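Local coordinates for periplasmic oligopeptide-binding protein (Burkholderia pseudomallei, PDB 3ZS6), which probably binds oligopeptides in the periplasm and delivers them to an ABC transport system for uptake, at residues G46-H58 / T63-S75. Numbering follows the deposited sequence.
Sequences GAVVPGVAQAWEH and TWIFKLRRDAKWS
Arg69, just past the end of strand 63-68, reaches back and turns the edge of its guanidinium to the carbonyl oxygen of Gly51, which accepts from both NE (3.0 Å) and NH2 (2.9 Å). Gly51 O lies in the guanidinium plane, while CB of Gln54 sits over one face of that group. With CG between the backbone N and the carbonyl carbon (chi1 69°) and a second bend at chi3, the arginine chain turns back toward this carbonyl, and its backbone N adds a nearly straight bond to Val52 O (169° at the hydrogen). Trp201 makes a cation-pi contact with the same arginine.

Close by, the strand pairing slips by one residue: Gln54 and Ala55 both face Lys67, whose O takes a 2.8 Å bond from Gln54 N and a weak one from Ala55 N. Beyond this bulge Glu57 and Ile65 are bonded in both directions.

One face carries a row of aromatic rings. CB of Trp56 packs 3.5 Å from CD2 of Phe66. Farther along, the His58 imidazole lies almost parallel to the six-membered ring of Trp64 in an offset stack, planes 5° apart; NE2 of His58 hydrogen-bonds to Pro61 O in the turn. Trp64 and Phe66 also meet helix 145-148, which covers this face.

The whole is an antiparallel beta hairpin with a classic beta bulge, formed by neighbouring strands of an antiparallel sheet in this family 5 solute-binding protein.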
loop_
_atom_site.group_PDB
_atom_site.type_symbol
_atom_site.label_atom_id
_atom_site.label_comp_id
_atom_site.label_asym_id
_atom_site.label_seq_id
_atom_site.Cartn_x
_atom_site.Cartn_y
_atom_site.Cartn_z
ATOM N N GLY A 46 -5.978 12.092 -8.623
ATOM C CA GLY A 46 -5.187 10.910 -8.915
ATOM C C GLY A 46 -4.149 11.163 -9.998
ATOM O O GLY A 46 -3.391 10.265 -10.366
ATOM N N ALA A 47 -4.111 12.390 -10.512
ATOM C CA ALA A 47 -3.138 12.757 -11.541
ATOM C C ALA A 47 -1.727 12.941 -10.967
ATOM O O ALA A 47 -1.554 13.381 -9.822
ATOM C CB ALA A 47 -3.585 14.021 -12.273
ATOM N N VAL A 48 -0.724 12.582 -11.764
ATOM C CA VAL A 48 0.667 12.806 -11.396
ATOM C C VAL A 48 1.028 14.244 -11.748
ATOM O O VAL A 48 0.983 14.614 -12.914
ATOM C CB VAL A 48 1.615 11.854 -12.160
ATOM C CG1 VAL A 48 3.036 12.000 -11.647
ATOM C CG2 VAL A 48 1.153 10.417 -12.018
ATOM N N VAL A 49 1.373 15.054 -10.748
ATOM C CA VAL A 49 1.693 16.469 -10.985
ATOM C C VAL A 49 3.073 16.829 -10.435
ATOM O O VAL A 49 3.639 16.080 -9.638
ATOM C CB VAL A 49 0.647 17.415 -10.340
ATOM C CG1 VAL A 49 -0.749 17.157 -10.909
ATOM C CG2 VAL A 49 0.652 17.262 -8.822
ATOM N N PRO A 50 3.617 17.985 -10.857
ATOM C CA PRO A 50 4.942 18.432 -10.399
ATOM C C PRO A 50 5.059 18.518 -8.880
ATOM O O PRO A 50 4.173 19.070 -8.223
ATOM C CB PRO A 50 5.073 19.837 -11.008
ATOM C CG PRO A 50 4.212 19.788 -12.240
ATOM C CD PRO A 50 3.038 18.903 -11.859
ATOM N N GLY A 51 6.136 17.954 -8.338
ATOM C CA GLY A 51 6.482 18.116 -6.933
ATOM C C GLY A 51 7.684 19.046 -6.837
ATOM O O GLY A 51 7.598 20.222 -7.208
ATOM N N VAL A 52 8.812 18.522 -6.364
ATOM C CA VAL A 52 10.066 19.277 -6.396
ATOM C C VAL A 52 10.510 19.464 -7.846
ATOM O O VAL A 52 11.069 20.508 -8.212
ATOM C CB VAL A 52 11.187 18.581 -5.576
ATOM C CG1 VAL A 52 12.483 19.383 -5.655
ATOM C CG2 VAL A 52 10.747 18.377 -4.099
ATOM N N ALA A 53 10.240 18.455 -8.675
ATOM C CA ALA A 53 10.506 18.551 -10.105
ATOM C C ALA A 53 9.402 19.363 -10.789
ATOM O O ALA A 53 8.219 19.047 -10.664
ATOM C CB ALA A 53 10.624 17.153 -10.734
ATOM N N GLN A 54 9.785 20.410 -11.511
ATOM C CA GLN A 54 8.799 21.204 -12.229
ATOM C C GLN A 54 8.478 20.558 -13.579
ATOM O O GLN A 54 7.436 20.827 -14.176
ATOM C CB GLN A 54 9.264 22.655 -12.397
ATOM C CG GLN A 54 10.549 22.820 -13.184
ATOM C CD GLN A 54 10.932 24.276 -13.374
ATOM O OE1 GLN A 54 10.920 25.066 -12.426
ATOM N NE2 GLN A 54 11.262 24.643 -14.609
ATOM N N ALA A 55 9.363 19.681 -14.042
ATOM C CA ALA A 55 9.180 19.026 -15.332
ATOM C C ALA A 55 10.031 17.768 -15.439
ATOM O O ALA A 55 11.013 17.608 -14.718
ATOM C CB ALA A 55 9.513 19.996 -16.477
ATOM N N TRP A 56 9.644 16.867 -16.336
ATOM C CA TRP A 56 10.437 15.671 -16.591
ATOM C C TRP A 56 10.251 15.191 -18.018
ATOM O O TRP A 56 9.286 15.559 -18.691
ATOM C CB TRP A 56 10.099 14.550 -15.603
ATOM C CG TRP A 56 8.638 14.271 -15.478
ATOM C CD1 TRP A 56 7.860 13.551 -16.338
ATOM C CD2 TRP A 56 7.776 14.694 -14.415
ATOM N NE1 TRP A 56 6.564 13.505 -15.882
ATOM C CE2 TRP A 56 6.484 14.202 -14.704
ATOM C CE3 TRP A 56 7.966 15.455 -13.257
ATOM C CZ2 TRP A 56 5.391 14.438 -13.873
ATOM C CZ3 TRP A 56 6.876 15.685 -12.425
ATOM C CH2 TRP A 56 5.607 15.178 -12.740
ATOM N N GLU A 57 11.182 14.361 -18.470
ATOM C CA GLU A 57 11.188 13.914 -19.850
ATOM C C GLU A 57 11.783 12.512 -19.942
ATOM O O GLU A 57 12.807 12.222 -19.320
ATOM C CB GLU A 57 11.991 14.907 -20.701
ATOM C CG GLU A 57 11.922 14.669 -22.199
ATOM C CD GLU A 57 12.424 15.864 -23.007
ATOM O OE1 GLU A 57 12.179 17.020 -22.598
ATOM O OE2 GLU A 57 13.061 15.645 -24.056
ATOM N N HIS A 58 11.122 11.651 -20.713
ATOM C CA HIS A 58 11.598 10.299 -20.983
ATOM C C HIS A 58 12.558 10.338 -22.176
ATOM O O HIS A 58 12.154 10.138 -23.324
ATOM C CB HIS A 58 10.405 9.385 -21.275
ATOM C CG HIS A 58 10.709 7.928 -21.138
ATOM N ND1 HIS A 58 9.792 6.945 -21.444
ATOM C CD2 HIS A 58 11.827 7.285 -20.726
ATOM C CE1 HIS A 58 10.334 5.759 -21.229
ATOM N NE2 HIS A 58 11.569 5.938 -20.793
ATOM N N THR A 63 16.017 5.996 -19.619
ATOM C CA THR A 63 16.521 7.254 -19.070
ATOM C C THR A 63 15.440 8.318 -18.883
ATOM O O THR A 63 14.730 8.664 -19.828
ATOM C CB THR A 63 17.622 7.835 -19.964
ATOM O OG1 THR A 63 18.675 6.875 -20.103
ATOM C CG2 THR A 63 18.185 9.121 -19.361
ATOM N N TRP A 64 15.337 8.834 -17.658
ATOM C CA TRP A 64 14.445 9.951 -17.340
ATOM C C TRP A 64 15.231 11.160 -16.827
ATOM O O TRP A 64 16.200 11.016 -16.080
ATOM C CB TRP A 64 13.419 9.539 -16.273
ATOM C CG TRP A 64 12.366 8.579 -16.751
ATOM C CD1 TRP A 64 12.454 7.212 -16.793
ATOM C CD2 TRP A 64 11.062 8.913 -17.245
ATOM N NE1 TRP A 64 11.287 6.681 -17.291
ATOM C CE2 TRP A 64 10.416 7.701 -17.571
ATOM C CE3 TRP A 64 10.381 10.122 -17.450
ATOM C CZ2 TRP A 64 9.122 7.660 -18.093
ATOM C CZ3 TRP A 64 9.096 10.082 -17.961
ATOM C CH2 TRP A 64 8.477 8.857 -18.275
ATOM N N ILE A 65 14.805 12.354 -17.225
ATOM C CA ILE A 65 15.403 13.589 -16.733
ATOM C C ILE A 65 14.355 14.363 -15.935
ATOM O O ILE A 65 13.240 14.564 -16.410
ATOM C CB ILE A 65 15.904 14.481 -17.895
ATOM C CG1 ILE A 65 17.012 13.780 -18.680
ATOM C CG2 ILE A 65 16.408 15.825 -17.373
ATOM C CD1 ILE A 65 18.316 13.686 -17.932
ATOM N N PHE A 66 14.711 14.780 -14.723
ATOM C CA PHE A 66 13.832 15.605 -13.898
ATOM C C PHE A 66 14.471 16.973 -13.695
ATOM O O PHE A 66 15.612 17.081 -13.238
ATOM C CB PHE A 66 13.567 14.945 -12.529
ATOM C CG PHE A 66 12.768 13.665 -12.609
ATOM C CD1 PHE A 66 13.399 12.452 -12.842
ATOM C CD2 PHE A 66 11.393 13.678 -12.450
ATOM C CE1 PHE A 66 12.674 11.272 -12.908
ATOM C CE2 PHE A 66 10.656 12.501 -12.519
ATOM C CZ PHE A 66 11.300 11.296 -12.751
ATOM N N LYS A 67 13.740 18.020 -14.049
ATOM C CA LYS A 67 14.216 19.380 -13.833
ATOM C C LYS A 67 13.581 19.917 -12.569
ATOM O O LYS A 67 12.359 20.056 -12.487
ATOM C CB LYS A 67 13.876 20.279 -15.027
ATOM C CG LYS A 67 14.782 20.085 -16.228
ATOM C CD LYS A 67 16.242 20.418 -15.905
ATOM C CE LYS A 67 16.455 21.906 -15.632
ATOM N NZ LYS A 67 15.827 22.359 -14.351
ATOM N N LEU A 68 14.410 20.197 -11.572
ATOM C CA LEU A 68 13.905 20.665 -10.287
ATOM C C LEU A 68 13.649 22.174 -10.304
ATOM O O LEU A 68 14.353 22.933 -10.978
ATOM C CB LEU A 68 14.878 20.312 -9.163
ATOM C CG LEU A 68 15.418 18.884 -9.110
ATOM C CD1 LEU A 68 16.192 18.683 -7.818
ATOM C CD2 LEU A 68 14.291 17.848 -9.237
ATOM N N ARG A 69 12.628 22.606 -9.574
ATOM C CA ARG A 69 12.424 24.033 -9.369
ATOM C C ARG A 69 13.545 24.512 -8.460
ATOM O O ARG A 69 14.165 23.716 -7.746
ATOM C CB ARG A 69 11.055 24.313 -8.746
ATOM C CG ARG A 69 10.917 23.851 -7.308
ATOM C CD ARG A 69 9.472 23.949 -6.828
ATOM N NE ARG A 69 8.607 22.989 -7.508
ATOM C CZ ARG A 69 7.840 23.272 -8.555
ATOM N NH1 ARG A 69 7.811 24.506 -9.069
ATOM N NH2 ARG A 69 7.102 22.314 -9.096
ATOM N N ARG A 70 13.813 25.809 -8.487
ATOM C CA ARG A 70 14.959 26.356 -7.779
ATOM C C ARG A 70 14.602 26.839 -6.380
ATOM O O ARG A 70 15.477 27.208 -5.606
ATOM C CB ARG A 70 15.566 27.515 -8.592
ATOM C CG ARG A 70 15.984 27.116 -10.005
ATOM C CD ARG A 70 16.349 28.326 -10.857
ATOM N NE ARG A 70 17.787 28.423 -11.105
ATOM C CZ ARG A 70 18.625 29.160 -10.380
ATOM N NH1 ARG A 70 18.173 29.868 -9.353
ATOM N NH2 ARG A 70 19.914 29.193 -10.683
ATOM N N ASP A 71 13.319 26.846 -6.046
ATOM C CA ASP A 71 12.920 27.435 -4.772
ATOM C C ASP A 71 12.331 26.434 -3.776
ATOM O O ASP A 71 11.645 26.820 -2.835
ATOM C CB ASP A 71 11.976 28.627 -4.995
ATOM C CG ASP A 71 10.687 28.230 -5.679
ATOM O OD1 ASP A 71 10.623 27.109 -6.229
ATOM O OD2 ASP A 71 9.732 29.033 -5.657
ATOM N N ALA A 72 12.616 25.149 -3.969
ATOM C CA ALA A 72 12.202 24.142 -2.998
ATOM C C ALA A 72 13.080 24.228 -1.749
ATOM O O ALA A 72 14.309 24.283 -1.838
ATOM C CB ALA A 72 12.268 22.749 -3.608
ATOM N N LYS A 73 12.451 24.241 -0.582
ATOM C CA LYS A 73 13.197 24.387 0.660
ATOM C C LYS A 73 12.841 23.336 1.711
ATOM O O LYS A 73 11.712 22.838 1.760
ATOM C CB LYS A 73 12.981 25.785 1.244
ATOM C CG LYS A 73 13.605 26.909 0.420
ATOM C CD LYS A 73 13.264 28.271 1.003
ATOM C CE LYS A 73 13.993 29.383 0.271
ATOM N NZ LYS A 73 13.761 29.325 -1.201
ATOM N N TRP A 74 13.829 23.008 2.539
ATOM C CA TRP A 74 13.625 22.226 3.747
ATOM C C TRP A 74 12.965 23.105 4.807
ATOM O O TRP A 74 12.910 24.333 4.664
ATOM C CB TRP A 74 14.968 21.711 4.270
ATOM C CG TRP A 74 15.588 20.669 3.389
ATOM C CD1 TRP A 74 16.651 20.826 2.548
ATOM C CD2 TRP A 74 15.171 19.302 3.262
ATOM N NE1 TRP A 74 16.925 19.639 1.906
ATOM C CE2 TRP A 74 16.031 18.688 2.330
ATOM C CE3 TRP A 74 14.157 18.538 3.854
ATOM C CZ2 TRP A 74 15.907 17.341 1.970
ATOM C CZ3 TRP A 74 14.035 17.206 3.495
ATOM C CH2 TRP A 74 14.905 16.622 2.560
ATOM N N SER A 75 12.478 22.480 5.873
ATOM C CA SER A 75 11.784 23.209 6.931
ATOM C C SER A 75 12.719 24.091 7.757
ATOM O O SER A 75 12.262 24.961 8.500
ATOM C CB SER A 75 11.044 22.234 7.851
ATOM O OG SER A 75 11.938 21.269 8.379
HETATM O O HOH W 1 12.655 4.213 -18.087
#